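Local coordinates for peptidase M16 inactive domain family protein (Pseudomonas fluorescens, PDB 3GWB) that is of unknown specific function but belongs to the M16 peptidase family, whose members are generally metal-dependent hydrolases, at residues A[12-17]-A[24-29]; A[28-33]-A[200-205]; A[36-41]-A[110-115]; A[192-197]-A[216-221]. One frame throughout, in Å; residues are numbered along the deposited sequence.

Contact 1: A[12-17]-A[24-29]; sequences LNVQTW and KVLFVE
The indole of W17 lies across V25: CG1 of V25 sits over one face toward the rim, 3.4 Å from W17 CZ2, while V25 CB stands above the five-membered ring in a CH-pi contact, 3.8 Å from its centroid. The far end of the indole reaches F27, with W17 CH2 3.7 Å from F27 CB. One face of the F27 ring carries the backbone N of E29 near its rim. The Q15 amide runs alongside F27, its plane turned 59° from the ring and its NE2 3.5 Å from F27 CE2; Q15 OE1 is held by R207. A water ties Q15 NE2 to N13 O and E29 N.

Q15 and F27 exchange two backbone bonds, among them Q15 N to F27 O at 2.8 Å, and W17 and V25 form the next such pair. T16 OG1, anti to the backbone N (chi1 -172°), donates to V25 O at 2.8 Å; W17 N meets the same oxygen from the opposite face of its plane. On the other side of the sheet V14 CG2 touches V28 CG2 at 4.0 Å, beside helix 365-377. The backbone pairing makes an antiparallel beta hairpin, with strand 15-18 outermost within this chain in a six-stranded mixed sheet.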
loop_
_atom_site.group_PDB
_atom_site.type_symbol
_atom_site.label_atom_id
_atom_site.label_comp_id
_atom_site.label_asym_id
_atom_site.label_seq_id
_atom_site.Cartn_x
_atom_site.Cartn_y
_atom_site.Cartn_z
ATOM N N LEU A 12 18.416 -23.080 -2.383
ATOM C CA LEU A 12 19.090 -24.413 -2.340
ATOM C C LEU A 12 19.134 -25.017 -3.747
ATOM O O LEU A 12 18.111 -25.161 -4.414
ATOM C CB LEU A 12 18.342 -25.333 -1.369
ATOM C CG LEU A 12 19.016 -26.621 -0.892
ATOM C CD1 LEU A 12 18.826 -27.720 -1.921
ATOM C CD2 LEU A 12 20.492 -26.355 -0.611
ATOM N N ASN A 13 20.333 -25.372 -4.188
ATOM C CA ASN A 13 20.538 -25.919 -5.525
ATOM C C ASN A 13 19.983 -24.983 -6.592
ATOM O O ASN A 13 19.037 -25.314 -7.312
ATOM C CB ASN A 13 19.911 -27.309 -5.686
ATOM C CG ASN A 13 20.277 -27.953 -7.017
ATOM O OD1 ASN A 13 21.421 -27.859 -7.469
ATOM N ND2 ASN A 13 19.311 -28.609 -7.648
ATOM N N VAL A 14 20.579 -23.799 -6.669
ATOM C CA VAL A 14 20.194 -22.807 -7.654
ATOM C C VAL A 14 20.735 -23.277 -8.999
ATOM O O VAL A 14 21.924 -23.610 -9.128
ATOM C CB VAL A 14 20.805 -21.430 -7.324
ATOM C CG1 VAL A 14 20.382 -20.410 -8.372
ATOM C CG2 VAL A 14 20.366 -20.986 -5.935
ATOM N N GLN A 15 19.866 -23.318 -9.999
ATOM C CA GLN A 15 20.287 -23.749 -11.322
ATOM C C GLN A 15 20.304 -22.542 -12.242
ATOM O O GLN A 15 19.486 -21.629 -12.103
ATOM C CB GLN A 15 19.327 -24.804 -11.859
ATOM C CG GLN A 15 19.224 -26.024 -10.977
ATOM C CD GLN A 15 18.169 -26.985 -11.457
ATOM O OE1 GLN A 15 18.265 -27.529 -12.554
ATOM N NE2 GLN A 15 17.144 -27.198 -10.636
ATOM N N THR A 16 21.227 -22.528 -13.191
ATOM C CA THR A 16 21.309 -21.388 -14.082
ATOM C C THR A 16 21.688 -21.765 -15.503
ATOM O O THR A 16 22.336 -22.786 -15.744
ATOM C CB THR A 16 22.326 -20.360 -13.546
ATOM O OG1 THR A 16 22.256 -19.157 -14.326
ATOM C CG2 THR A 16 23.734 -20.922 -13.621
ATOM N N TRP A 17 21.270 -20.921 -16.441
ATOM C CA TRP A 17 21.551 -21.112 -17.855
ATOM C C TRP A 17 21.107 -19.844 -18.560
ATOM O O TRP A 17 20.574 -18.933 -17.920
ATOM C CB TRP A 17 20.801 -22.340 -18.401
ATOM C CG TRP A 17 19.287 -22.258 -18.380
ATOM C CD1 TRP A 17 18.473 -21.785 -19.375
ATOM C CD2 TRP A 17 18.413 -22.686 -17.322
ATOM N NE1 TRP A 17 17.152 -21.902 -19.004
ATOM C CE2 TRP A 17 17.088 -22.453 -17.753
ATOM C CE3 TRP A 17 18.624 -23.253 -16.058
ATOM C CZ2 TRP A 17 15.977 -22.758 -16.955
ATOM C CZ3 TRP A 17 17.516 -23.555 -15.267
ATOM C CH2 TRP A 17 16.214 -23.312 -15.720
ATOM N N LYS A 24 19.668 -14.167 -18.854
ATOM C CA LYS A 24 20.188 -14.980 -17.765
ATOM C C LYS A 24 19.010 -15.597 -17.014
ATOM O O LYS A 24 18.104 -14.887 -16.592
ATOM C CB LYS A 24 20.997 -14.111 -16.803
ATOM C CG LYS A 24 22.077 -13.283 -17.465
ATOM C CD LYS A 24 22.747 -12.341 -16.463
ATOM C CE LYS A 24 23.476 -13.115 -15.372
ATOM N NZ LYS A 24 24.540 -13.975 -15.954
ATOM N N VAL A 25 19.023 -16.914 -16.857
ATOM C CA VAL A 25 17.959 -17.614 -16.141
ATOM C C VAL A 25 18.460 -18.258 -14.837
ATOM O O VAL A 25 19.509 -18.907 -14.817
ATOM C CB VAL A 25 17.344 -18.746 -17.012
ATOM C CG1 VAL A 25 16.172 -19.381 -16.285
ATOM C CG2 VAL A 25 16.901 -18.205 -18.360
ATOM N N LEU A 26 17.719 -18.064 -13.747
ATOM C CA LEU A 26 18.064 -18.691 -12.467
ATOM C C LEU A 26 16.808 -19.398 -11.979
ATOM O O LEU A 26 15.709 -18.829 -12.008
ATOM C CB LEU A 26 18.530 -17.664 -11.438
ATOM C CG LEU A 26 19.932 -17.101 -11.678
ATOM C CD1 LEU A 26 19.898 -16.049 -12.791
ATOM C CD2 LEU A 26 20.445 -16.496 -10.384
ATOM N N PHE A 27 16.964 -20.629 -11.517
ATOM C CA PHE A 27 15.820 -21.425 -11.099
ATOM C C PHE A 27 16.050 -22.276 -9.861
ATOM O O PHE A 27 17.124 -22.859 -9.680
ATOM C CB PHE A 27 15.418 -22.328 -12.268
ATOM C CG PHE A 27 14.483 -23.441 -11.895
ATOM C CD1 PHE A 27 13.176 -23.172 -11.495
ATOM C CD2 PHE A 27 14.905 -24.766 -11.973
ATOM C CE1 PHE A 27 12.307 -24.214 -11.168
ATOM C CE2 PHE A 27 14.044 -25.810 -11.650
ATOM C CZ PHE A 27 12.745 -25.534 -11.254
ATOM N N VAL A 28 15.029 -22.331 -9.009
ATOM C CA VAL A 28 15.065 -23.152 -7.802
ATOM C C VAL A 28 13.776 -23.973 -7.786
ATOM O O VAL A 28 12.671 -23.414 -7.806
ATOM C CB VAL A 28 15.119 -22.293 -6.514
ATOM C CG1 VAL A 28 14.941 -23.180 -5.286
ATOM C CG2 VAL A 28 16.443 -21.549 -6.435
ATOM N N GLU A 29 13.911 -25.294 -7.774
ATOM C CA GLU A 29 12.736 -26.153 -7.737
ATOM C C GLU A 29 12.256 -26.201 -6.285
ATOM O O GLU A 29 13.056 -26.374 -5.368
ATOM C CB GLU A 29 13.079 -27.564 -8.225
ATOM C CG GLU A 29 11.854 -28.444 -8.465
ATOM C CD GLU A 29 12.201 -29.846 -8.945
ATOM O OE1 GLU A 29 13.032 -29.969 -9.867
ATOM O OE2 GLU A 29 11.631 -30.826 -8.414
HETATM O O HOH W 1 16.606 -26.479 -7.915
#

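Contact 2: A[28-33]-A[200-205]; sequences VEAREL and ALVGDL
Parallel pairing of V28 with V202 and of E29 with G203 joins strands 24-29 and 197-203 inside the mixed sheet, and a salt-bridge network closes the end where both strands stop. V28 N donates to L201 O at 3.1 Å, and G203 N returns a longer bond to V28 O at 3.3 Å. One step on, A30 N reaches G203 O at 2.9 Å from above the carbonyl plane. L205 N meets that oxygen from the opposite face, closing the inverse gamma turn centred on D204. G203 takes backbone angles at which a CB would press on the carbonyl O of V202. The turn leads from the strand into helix 207-220, which packs on L201.

R31 links E29 and D204 at the strand ends. Its chain bends at chi2 (-74°), setting CD beside D204. Both acids lie at the guanidinium edge, in its plane: NE donates to E29 OE2 at 2.8 Å and NH1 to D204 OD1 at 3.1 Å, each oxygen being approached from above its carboxylate plane. The D204 carboxylate is turned 66° from the guanidinium, and its OD2 bonds S103 OG. One guanidinium face rests on the backbone of L205, with R31 NH2 3.6 Å from L205 C. L205 O, 3.0 Å from E29 CG, is buried here without a partner in the model. E32 O accepts a hydrogen bond from K107 NZ of the second subunit.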
loop_
_atom_site.group_PDB
_atom_site.type_symbol
_atom_site.label_atom_id
_atom_site.label_comp_id
_atom_site.label_asym_id
_atom_site.label_seq_id
_atom_site.Cartn_x
_atom_site.Cartn_y
_atom_site.Cartn_z
ATOM N N VAL A 28 15.029 -22.331 -9.009
ATOM C CA VAL A 28 15.065 -23.152 -7.802
ATOM C C VAL A 28 13.776 -23.973 -7.786
ATOM O O VAL A 28 12.671 -23.414 -7.806
ATOM C CB VAL A 28 15.119 -22.293 -6.514
ATOM C CG1 VAL A 28 14.941 -23.180 -5.286
ATOM C CG2 VAL A 28 16.443 -21.549 -6.435
ATOM N N GLU A 29 13.911 -25.294 -7.774
ATOM C CA GLU A 29 12.736 -26.153 -7.737
ATOM C C GLU A 29 12.256 -26.201 -6.285
ATOM O O GLU A 29 13.056 -26.374 -5.368
ATOM C CB GLU A 29 13.079 -27.564 -8.225
ATOM C CG GLU A 29 11.854 -28.444 -8.465
ATOM C CD GLU A 29 12.201 -29.846 -8.945
ATOM O OE1 GLU A 29 13.032 -29.969 -9.867
ATOM O OE2 GLU A 29 11.631 -30.826 -8.414
ATOM N N ALA A 30 10.954 -26.018 -6.087
ATOM C CA ALA A 30 10.335 -26.039 -4.759
ATOM C C ALA A 30 8.959 -26.645 -4.977
ATOM O O ALA A 30 8.068 -25.990 -5.503
ATOM C CB ALA A 30 10.211 -24.633 -4.223
ATOM N N ARG A 31 8.792 -27.893 -4.564
ATOM C CA ARG A 31 7.549 -28.608 -4.785
ATOM C C ARG A 31 6.511 -28.590 -3.670
ATOM O O ARG A 31 5.463 -29.214 -3.812
ATOM C CB ARG A 31 7.874 -30.061 -5.117
ATOM C CG ARG A 31 8.818 -30.243 -6.290
ATOM C CD ARG A 31 8.107 -29.966 -7.598
ATOM N NE ARG A 31 8.863 -30.477 -8.734
ATOM C CZ ARG A 31 8.337 -30.703 -9.930
ATOM N NH1 ARG A 31 7.050 -30.464 -10.143
ATOM N NH2 ARG A 31 9.097 -31.171 -10.909
ATOM N N GLU A 32 6.784 -27.893 -2.572
ATOM C CA GLU A 32 5.833 -27.865 -1.456
ATOM C C GLU A 32 4.433 -27.364 -1.814
ATOM O O GLU A 32 3.433 -27.958 -1.411
ATOM C CB GLU A 32 6.393 -27.035 -0.298
ATOM C CG GLU A 32 6.929 -25.654 -0.687
ATOM C CD GLU A 32 8.376 -25.681 -1.187
ATOM O OE1 GLU A 32 8.943 -24.586 -1.410
ATOM O OE2 GLU A 32 8.948 -26.781 -1.353
ATOM N N LEU A 33 4.366 -26.273 -2.571
ATOM C CA LEU A 33 3.089 -25.679 -2.977
ATOM C C LEU A 33 2.889 -25.761 -4.485
ATOM O O LEU A 33 3.846 -25.639 -5.252
ATOM C CB LEU A 33 3.041 -24.211 -2.548
ATOM C CG LEU A 33 3.187 -23.982 -1.044
ATOM C CD1 LEU A 33 3.526 -22.520 -0.768
ATOM C CD2 LEU A 33 1.900 -24.400 -0.347
ATOM N N ALA A 200 14.115 -15.013 -13.334
ATOM C CA ALA A 200 14.190 -15.797 -12.105
ATOM C C ALA A 200 12.899 -16.580 -11.918
ATOM O O ALA A 200 11.813 -16.030 -12.053
ATOM C CB ALA A 200 14.428 -14.868 -10.913
ATOM N N LEU A 201 13.027 -17.863 -11.605
ATOM C CA LEU A 201 11.874 -18.748 -11.433
ATOM C C LEU A 201 11.992 -19.608 -10.190
ATOM O O LEU A 201 13.025 -20.222 -9.957
ATOM C CB LEU A 201 11.755 -19.688 -12.639
ATOM C CG LEU A 201 10.945 -19.308 -13.874
ATOM C CD1 LEU A 201 11.223 -20.321 -14.988
ATOM C CD2 LEU A 201 9.451 -19.289 -13.517
ATOM N N VAL A 202 10.921 -19.673 -9.400
ATOM C CA VAL A 202 10.919 -20.496 -8.203
ATOM C C VAL A 202 9.556 -21.144 -7.985
ATOM O O VAL A 202 8.525 -20.457 -7.975
ATOM C CB VAL A 202 11.248 -19.677 -6.937
ATOM C CG1 VAL A 202 11.260 -20.593 -5.740
ATOM C CG2 VAL A 202 12.591 -18.971 -7.081
ATOM N N GLY A 203 9.539 -22.460 -7.804
ATOM C CA GLY A 203 8.266 -23.112 -7.561
ATOM C C GLY A 203 8.102 -24.556 -7.971
ATOM O O GLY A 203 9.068 -25.285 -8.193
ATOM N N ASP A 204 6.842 -24.956 -8.074
ATOM C CA ASP A 204 6.463 -26.314 -8.424
ATOM C C ASP A 204 6.644 -26.589 -9.913
ATOM O O ASP A 204 5.676 -26.769 -10.651
ATOM C CB ASP A 204 5.007 -26.543 -7.997
ATOM C CG ASP A 204 4.537 -27.955 -8.250
ATOM O OD1 ASP A 204 5.369 -28.882 -8.138
ATOM O OD2 ASP A 204 3.333 -28.134 -8.542
ATOM N N LEU A 205 7.898 -26.632 -10.346
ATOM C CA LEU A 205 8.215 -26.870 -11.750
ATOM C C LEU A 205 9.442 -27.760 -11.846
ATOM O O LEU A 205 10.290 -27.750 -10.956
ATOM C CB LEU A 205 8.536 -25.547 -12.450
ATOM C CG LEU A 205 7.528 -24.394 -12.494
ATOM C CD1 LEU A 205 8.249 -23.096 -12.897
ATOM C CD2 LEU A 205 6.416 -24.732 -13.474
#

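Contact 3: A[36-41]-A[110-115]; sequences FDLRLI and PALKLF
L38 pushes its CD2 methyl into the hollow between L112 and F115, which lie three residues apart on the helix. That one methyl touches both: L38 CD2 is 3.7 Å from L112 CD2 and 3.7 Å from F115 CE2. The leucine crosses each partner obliquely; CG stands anti to the backbone N (chi1 170°), and CD2 is the methyl that reaches the helix. In turn the F115 ring reaches toward the strand and brings CE2 between the CD2 methyls of L38 and L40; L40 meets it tip to tip, with L40 CD2 3.7 Å from F115 CE2. At the opposite end of the row F36 makes a lighter contact, its CZ 4.2 Å from L112 CD1.

The three strand residues thus offer a line of bumps from every second position, and the helix sets L112 and F115 against it. This is the packing of a helix layer on a beta sheet: the axes of 110-115 and 36-41 run 11° from parallel, 12.1 Å apart at closest approach; these segments belong to helix 105-120 and strand 35-42. Apolar side chains fill that separation, and no hydrogen bond crosses it. Helix 207-220 lies in the same layer, its V217 touching L38 and L40 and its I213 touching L112, while L99 of strand 95-102 meets both L112 and F115. On the other face of strand 35-42, D37, R39 and I41 turn to helix 365-377.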
loop_
_atom_site.group_PDB
_atom_site.type_symbol
_atom_site.label_atom_id
_atom_site.label_comp_id
_atom_site.label_asym_id
_atom_site.label_seq_id
_atom_site.Cartn_x
_atom_site.Cartn_y
_atom_site.Cartn_z
ATOM N N PHE A 36 4.093 -21.148 -8.478
ATOM C CA PHE A 36 5.456 -20.714 -8.727
ATOM C C PHE A 36 5.497 -19.214 -8.940
ATOM O O PHE A 36 4.464 -18.580 -9.200
ATOM C CB PHE A 36 6.041 -21.443 -9.947
ATOM C CG PHE A 36 5.463 -20.994 -11.259
ATOM C CD1 PHE A 36 6.029 -19.931 -11.955
ATOM C CD2 PHE A 36 4.345 -21.621 -11.789
ATOM C CE1 PHE A 36 5.481 -19.495 -13.163
ATOM C CE2 PHE A 36 3.784 -21.194 -12.996
ATOM C CZ PHE A 36 4.357 -20.130 -13.685
ATOM N N ASP A 37 6.697 -18.660 -8.813
ATOM C CA ASP A 37 6.920 -17.238 -8.990
ATOM C C ASP A 37 7.910 -17.022 -10.120
ATOM O O ASP A 37 8.971 -17.646 -10.149
ATOM C CB ASP A 37 7.488 -16.618 -7.716
ATOM C CG ASP A 37 6.468 -16.549 -6.599
ATOM O OD1 ASP A 37 6.785 -15.977 -5.537
ATOM O OD2 ASP A 37 5.350 -17.068 -6.783
ATOM N N LEU A 38 7.532 -16.153 -11.054
ATOM C CA LEU A 38 8.375 -15.788 -12.186
ATOM C C LEU A 38 8.665 -14.302 -12.019
ATOM O O LEU A 38 7.748 -13.497 -11.852
ATOM C CB LEU A 38 7.643 -16.037 -13.509
ATOM C CG LEU A 38 8.278 -15.504 -14.798
ATOM C CD1 LEU A 38 9.648 -16.130 -15.001
ATOM C CD2 LEU A 38 7.364 -15.823 -15.985
ATOM N N ARG A 39 9.938 -13.936 -12.059
ATOM C CA ARG A 39 10.315 -12.544 -11.896
ATOM C C ARG A 39 11.305 -12.161 -12.987
ATOM O O ARG A 39 12.265 -12.885 -13.252
ATOM C CB ARG A 39 10.930 -12.345 -10.507
ATOM C CG ARG A 39 11.189 -10.902 -10.089
ATOM C CD ARG A 39 11.747 -10.880 -8.667
ATOM N NE ARG A 39 12.095 -9.541 -8.186
ATOM C CZ ARG A 39 11.216 -8.634 -7.772
ATOM N NH1 ARG A 39 9.918 -8.909 -7.775
ATOM N NH2 ARG A 39 11.641 -7.451 -7.342
ATOM N N LEU A 40 11.037 -11.036 -13.638
ATOM C CA LEU A 40 11.896 -10.528 -14.704
ATOM C C LEU A 40 12.511 -9.226 -14.226
ATOM O O LEU A 40 11.808 -8.296 -13.833
ATOM C CB LEU A 40 11.087 -10.279 -15.981
ATOM C CG LEU A 40 10.801 -11.446 -16.936
ATOM C CD1 LEU A 40 10.325 -12.674 -16.176
ATOM C CD2 LEU A 40 9.761 -10.999 -17.959
ATOM N N ILE A 41 13.834 -9.169 -14.246
ATOM C CA ILE A 41 14.533 -7.975 -13.820
ATOM C C ILE A 41 15.249 -7.392 -15.028
ATOM O O ILE A 41 16.127 -8.039 -15.592
ATOM C CB ILE A 41 15.584 -8.289 -12.718
ATOM C CG1 ILE A 41 14.918 -8.935 -11.497
ATOM C CG2 ILE A 41 16.243 -7.004 -12.271
ATOM C CD1 ILE A 41 14.368 -10.331 -11.745
ATOM N N PRO A 110 -2.092 -20.424 -20.032
ATOM C CA PRO A 110 -2.818 -19.220 -20.461
ATOM C C PRO A 110 -2.264 -17.971 -19.763
ATOM O O PRO A 110 -2.131 -16.913 -20.373
ATOM C CB PRO A 110 -4.254 -19.510 -20.029
ATOM C CG PRO A 110 -4.338 -20.995 -20.127
ATOM C CD PRO A 110 -3.031 -21.435 -19.516
ATOM N N ALA A 111 -1.940 -18.108 -18.479
ATOM C CA ALA A 111 -1.406 -16.996 -17.700
ATOM C C ALA A 111 -0.048 -16.526 -18.223
ATOM O O ALA A 111 0.227 -15.329 -18.254
ATOM C CB ALA A 111 -1.289 -17.391 -16.230
ATOM N N LEU A 112 0.794 -17.469 -18.635
ATOM C CA LEU A 112 2.115 -17.120 -19.151
ATOM C C LEU A 112 2.041 -16.480 -20.529
ATOM O O LEU A 112 2.852 -15.612 -20.858
ATOM C CB LEU A 112 3.013 -18.357 -19.185
ATOM C CG LEU A 112 3.460 -18.816 -17.796
ATOM C CD1 LEU A 112 3.968 -20.247 -17.879
ATOM C CD2 LEU A 112 4.528 -17.871 -17.256
ATOM N N LYS A 113 1.076 -16.908 -21.335
ATOM C CA LYS A 113 0.901 -16.325 -22.662
ATOM C C LYS A 113 0.489 -14.870 -22.516
ATOM O O LYS A 113 0.954 -14.006 -23.261
ATOM C CB LYS A 113 -0.169 -17.073 -23.454
ATOM C CG LYS A 113 0.260 -18.446 -23.919
ATOM C CD LYS A 113 -0.795 -19.080 -24.821
ATOM C CE LYS A 113 -1.000 -18.271 -26.095
ATOM N NZ LYS A 113 -1.980 -18.924 -27.020
ATOM N N LEU A 114 -0.383 -14.596 -21.549
ATOM C CA LEU A 114 -0.835 -13.232 -21.311
ATOM C C LEU A 114 0.319 -12.398 -20.753
ATOM O O LEU A 114 0.524 -11.252 -21.157
ATOM C CB LEU A 114 -2.013 -13.224 -20.326
ATOM C CG LEU A 114 -2.533 -11.859 -19.854
ATOM C CD1 LEU A 114 -2.898 -10.985 -21.058
ATOM C CD2 LEU A 114 -3.743 -12.071 -18.949
ATOM N N PHE A 115 1.071 -12.983 -19.826
ATOM C CA PHE A 115 2.211 -12.306 -19.215
ATOM C C PHE A 115 3.265 -11.935 -20.265
ATOM O O PHE A 115 3.781 -10.820 -20.269
ATOM C CB PHE A 115 2.847 -13.204 -18.154
ATOM C CG PHE A 115 4.015 -12.573 -17.440
ATOM C CD1 PHE A 115 3.814 -11.560 -16.511
ATOM C CD2 PHE A 115 5.317 -12.980 -17.716
ATOM C CE1 PHE A 115 4.891 -10.967 -15.849
ATOM C CE2 PHE A 115 6.406 -12.393 -17.061
ATOM C CZ PHE A 115 6.193 -11.382 -16.134
#

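Contact 4: A[192-197]-A[216-221]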
loop_
_atom_site.group_PDB
_atom_site.type_symbol
_atom_site.label_atom_id
_atom_site.label_comp_id
_atom_site.label_asym_id
_atom_site.label_seq_id
_atom_site.Cartn_x
_atom_site.Cartn_y
_atom_site.Cartn_z
ATOM N N TYR A 192 13.810 -3.176 -22.618
ATOM C CA TYR A 192 13.153 -4.435 -22.309
ATOM C C TYR A 192 13.588 -5.557 -23.244
ATOM O O TYR A 192 12.953 -6.610 -23.320
ATOM C CB TYR A 192 11.633 -4.255 -22.319
ATOM C CG TYR A 192 11.128 -3.553 -21.067
ATOM C CD1 TYR A 192 11.386 -2.197 -20.853
ATOM C CD2 TYR A 192 10.450 -4.257 -20.074
ATOM C CE1 TYR A 192 10.987 -1.563 -19.683
ATOM C CE2 TYR A 192 10.042 -3.628 -18.892
ATOM C CZ TYR A 192 10.319 -2.282 -18.708
ATOM O OH TYR A 192 9.936 -1.663 -17.542
ATOM N N ALA A 193 14.691 -5.330 -23.953
ATOM C CA ALA A 193 15.232 -6.333 -24.867
ATOM C C ALA A 193 15.638 -7.571 -24.057
ATOM O O ALA A 193 16.091 -7.464 -22.915
ATOM C CB ALA A 193 16.439 -5.761 -25.626
ATOM N N ALA A 194 15.464 -8.743 -24.651
ATOM C CA ALA A 194 15.786 -10.003 -23.993
ATOM C C ALA A 194 17.212 -10.069 -23.445
ATOM O O ALA A 194 17.449 -10.634 -22.378
ATOM C CB ALA A 194 15.540 -11.152 -24.954
ATOM N N GLY A 195 18.166 -9.500 -24.172
ATOM C CA GLY A 195 19.540 -9.527 -23.702
ATOM C C GLY A 195 19.765 -8.656 -22.477
ATOM O O GLY A 195 20.820 -8.728 -21.847
ATOM N N ASN A 196 18.767 -7.846 -22.128
ATOM C CA ASN A 196 18.858 -6.927 -20.991
ATOM C C ASN A 196 18.032 -7.374 -19.784
ATOM O O ASN A 196 17.786 -6.588 -18.866
ATOM C CB ASN A 196 18.385 -5.533 -21.439
ATOM C CG ASN A 196 18.849 -4.427 -20.514
ATOM O OD1 ASN A 196 20.030 -4.338 -20.187
ATOM N ND2 ASN A 196 17.919 -3.561 -20.103
ATOM N N VAL A 197 17.607 -8.632 -19.776
ATOM C CA VAL A 197 16.785 -9.119 -18.674
ATOM C C VAL A 197 17.325 -10.340 -17.936
ATOM O O VAL A 197 18.081 -11.147 -18.486
ATOM C CB VAL A 197 15.360 -9.466 -19.171
ATOM C CG1 VAL A 197 15.391 -10.794 -19.933
ATOM C CG2 VAL A 197 14.380 -9.529 -17.981
ATOM N N GLN A 216 10.141 -19.271 -23.549
ATOM C CA GLN A 216 8.933 -18.627 -24.047
ATOM C C GLN A 216 8.895 -17.141 -23.706
ATOM O O GLN A 216 8.575 -16.314 -24.550
ATOM C CB GLN A 216 7.683 -19.315 -23.474
ATOM C CG GLN A 216 6.400 -18.533 -23.709
ATOM C CD GLN A 216 5.176 -19.200 -23.099
ATOM O OE1 GLN A 216 5.214 -19.669 -21.958
ATOM N NE2 GLN A 216 4.078 -19.229 -23.853
ATOM N N VAL A 217 9.217 -16.806 -22.464
ATOM C CA VAL A 217 9.208 -15.411 -22.034
ATOM C C VAL A 217 10.288 -14.647 -22.805
ATOM O O VAL A 217 10.041 -13.569 -23.360
ATOM C CB VAL A 217 9.469 -15.305 -20.512
ATOM C CG1 VAL A 217 9.617 -13.852 -20.095
ATOM C CG2 VAL A 217 8.317 -15.937 -19.752
ATOM N N SER A 218 11.477 -15.234 -22.858
ATOM C CA SER A 218 12.600 -14.621 -23.547
ATOM C C SER A 218 12.282 -14.346 -25.014
ATOM O O SER A 218 12.613 -13.283 -25.524
ATOM C CB SER A 218 13.832 -15.525 -23.439
ATOM O OG SER A 218 14.958 -14.916 -24.042
ATOM N N ALA A 219 11.618 -15.287 -25.684
ATOM C CA ALA A 219 11.289 -15.123 -27.107
ATOM C C ALA A 219 10.241 -14.053 -27.405
ATOM O O ALA A 219 10.206 -13.510 -28.516
ATOM C CB ALA A 219 10.829 -16.456 -27.700
ATOM N N ALA A 220 9.395 -13.767 -26.419
ATOM C CA ALA A 220 8.326 -12.779 -26.553
ATOM C C ALA A 220 8.817 -11.344 -26.366
ATOM O O ALA A 220 8.143 -10.403 -26.770
ATOM C CB ALA A 220 7.205 -13.079 -25.543
ATOM N N LEU A 221 9.991 -11.184 -25.763
ATOM C CA LEU A 221 10.559 -9.855 -25.530
ATOM C C LEU A 221 11.204 -9.303 -26.788
ATOM O O LEU A 221 11.512 -10.047 -27.716
ATOM C CB LEU A 221 11.634 -9.911 -24.430
ATOM C CG LEU A 221 11.202 -10.292 -23.008
ATOM C CD1 LEU A 221 12.418 -10.414 -22.087
ATOM C CD2 LEU A 221 10.247 -9.245 -22.491
#
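L221 and V197 set their side chains at about a right angle, meeting where L221 CD1 comes 3.7 Å from V197 CG1. V197 CG1, the branch that touches, stands between the backbone N and the carbonyl carbon (chi1 76°). L221 CG stands anti to its own carbonyl carbon (chi1 -65°), beside the backbone N. L221 CD1 also lies 3.9 Å from A194 CA, while L221 CB is 3.7 Å from Y192 O and its CD2 borders that same carbonyl oxygen. Y192 therefore contributes its backbone: its ring leads away to stack with H188, and its OH bonds N60.

A194 aims its CB at the helix, where the methyl meets L221 CB at 4.1 Å and S218 O at 3.7 Å, with S218 OG close by. The serine hydroxyl is engaged elsewhere, bonded to E21 OE1 and T19 OG1. No hydrogen bond passes between the two segments, which meet by van der Waals packing alone. In the fold, strand 197-203 is followed directly by helix 207-220, which returns across the sheet and brings its last turn back beside the loop that precedes the strand. A backbone bond between A194 and P222 adds to this closure, and V119 of helix 105-120 packs on L221 as well.

Overall arrangement
Contacts 1 and 2 share V28 and E29 and place strand 24-29 between strands 15-18 and 197-203; contact 3 takes up the next strand, 35-42, which hydrogen-bonds to 197-203 through V202 O and D37 N. Contact 4 lies about 12 Å from contact 3, centre to centre, and packs against it through V217 on L38 and L40. Chemistry follows place. Contact 1, at the sheet margin and partly exposed, combines backbone bonds with a water and an indole; contact 2, mostly buried, ends in charged groups near the second subunit. Contacts 3 and 4 are wholly buried, and apolar side chains dominate them, with no hydrogen bond between their segments.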